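Diaminobutyrate-pyruvate transaminase and L-2,4-diaminobutyrate decarboxylase (Vibrio parahaemolyticus, PDB 2QMA) probably acts as a pyridoxal-phosphate-dependent enzyme that decarboxylates L-2,4-diaminobutyrate, this chain being its C-terminal, glutamate-decarboxylase-like domain. Local coordinates at residues Q385-G388 with P389-G393. Residues are numbered along the deposited sequence; the frame is centred on the assembly and turned at random.
Sequences QNVG and PKALG
The flat peptide group between Gly388 and Pro389 presents its carbonyl oxygen, in its plane, to the backbone N-H of Leu392: Leu392 N to Gly388 O is 3.3 Å and the N-H...O angle is 171°, the first i to i+4 bond of the helix that begins at Pro389. Leu392 CG lies 3.7 Å from the same oxygen, Gly388 O. Gly388 is the first residue after the preceding helix to depart from helical torsions, with a positive phi of 78° that favours glycine, and it is also the N-cap of the next helix, where the ring of Pro389 needs no N-H in the first turn. The carbonyl oxygen of Val387 comes 3.3 Å from Ala391 CB, and a water is hydrogen-bonded to Val387 O and takes the N-H of Ala391, its oxygen 2.8 Å from Ala391 N. Alongside, Val387 CG1, anti to the backbone N (chi1 178°), meets Ala391 CB at 3.8 Å and, across at about a right angle, Leu392 CD2 at 4.0 Å. Within the decarboxylase domain this bend joins helix 377-386 to helix 389-411, which leads on to strand 416-418 at the edge of the four-stranded antiparallel sheet. Leu392 and Pro389 pack on Leu303, and Leu392 also on Tyr328, both in loops. Val387 packs on Pro114 of helix 113-125 and His22 of the second subunit, so the bend touches both.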
loop_
_atom_site.group_PDB
_atom_site.type_symbol
_atom_site.label_atom_id
_atom_site.label_comp_id
_atom_site.label_asym_id
_atom_site.label_seq_id
_atom_site.Cartn_x
_atom_site.Cartn_y
_atom_site.Cartn_z
ATOM N N GLN A 385 20.308 -9.979 4.038
ATOM C CA GLN A 385 21.681 -10.127 3.539
ATOM C C GLN A 385 22.706 -9.334 4.337
ATOM O O GLN A 385 23.882 -9.747 4.427
ATOM C CB GLN A 385 21.779 -9.726 2.078
ATOM C CG GLN A 385 21.119 -10.691 1.112
ATOM C CD GLN A 385 21.243 -10.133 -0.286
ATOM O OE1 GLN A 385 22.332 -10.124 -0.858
ATOM N NE2 GLN A 385 20.147 -9.591 -0.812
ATOM N N ASN A 386 22.248 -8.213 4.890
ATOM C CA ASN A 386 23.071 -7.174 5.506
ATOM C C ASN A 386 23.125 -7.332 7.048
ATOM O O ASN A 386 24.122 -7.795 7.609
ATOM C CB ASN A 386 22.529 -5.798 5.072
ATOM C CG ASN A 386 23.176 -4.620 5.800
ATOM O OD1 ASN A 386 22.482 -3.660 6.186
ATOM N ND2 ASN A 386 24.513 -4.676 5.986
ATOM N N VAL A 387 22.035 -6.972 7.704
ATOM C CA VAL A 387 21.846 -7.201 9.147
ATOM C C VAL A 387 21.729 -8.705 9.483
ATOM O O VAL A 387 22.443 -9.209 10.367
ATOM C CB VAL A 387 20.625 -6.380 9.654
ATOM C CG1 VAL A 387 20.345 -6.620 11.133
ATOM C CG2 VAL A 387 20.852 -4.872 9.339
ATOM N N GLY A 388 20.844 -9.409 8.765
ATOM C CA GLY A 388 20.607 -10.828 8.983
ATOM C C GLY A 388 19.740 -11.172 10.185
ATOM O O GLY A 388 19.602 -10.377 11.115
ATOM N N PRO A 389 19.149 -12.375 10.178
ATOM C CA PRO A 389 18.106 -12.741 11.161
ATOM C C PRO A 389 18.648 -12.857 12.585
ATOM O O PRO A 389 17.951 -12.470 13.534
ATOM C CB PRO A 389 17.601 -14.091 10.667
ATOM C CG PRO A 389 18.492 -14.535 9.574
ATOM C CD PRO A 389 19.446 -13.470 9.231
ATOM N N LYS A 390 19.867 -13.387 12.733
ATOM C CA LYS A 390 20.450 -13.577 14.062
ATOM C C LYS A 390 20.625 -12.220 14.769
ATOM O O LYS A 390 20.285 -12.088 15.934
ATOM C CB LYS A 390 21.788 -14.312 13.983
ATOM C CG LYS A 390 22.318 -14.777 15.341
ATOM C CD LYS A 390 21.248 -15.542 16.092
ATOM C CE LYS A 390 21.808 -16.255 17.326
ATOM N NZ LYS A 390 22.323 -15.296 18.374
ATOM N N ALA A 391 21.147 -11.220 14.041
ATOM C CA ALA A 391 21.343 -9.875 14.619
ATOM C C ALA A 391 20.007 -9.284 15.046
ATOM O O ALA A 391 19.903 -8.690 16.125
ATOM C CB ALA A 391 22.075 -8.937 13.658
ATOM N N LEU A 392 18.984 -9.415 14.185
ATOM C CA LEU A 392 17.619 -8.978 14.580
ATOM C C LEU A 392 17.153 -9.773 15.826
ATOM O O LEU A 392 16.593 -9.210 16.757
ATOM C CB LEU A 392 16.614 -9.128 13.429
ATOM C CG LEU A 392 16.823 -8.242 12.179
ATOM C CD1 LEU A 392 15.918 -8.666 10.995
ATOM C CD2 LEU A 392 16.603 -6.755 12.504
ATOM N N GLY A 393 17.388 -11.082 15.827
ATOM C CA GLY A 393 17.068 -11.900 16.992
ATOM C C GLY A 393 17.722 -11.361 18.244
ATOM O O GLY A 393 17.072 -11.189 19.287
HETATM O O HOH W 1 22.831 -11.651 11.832
#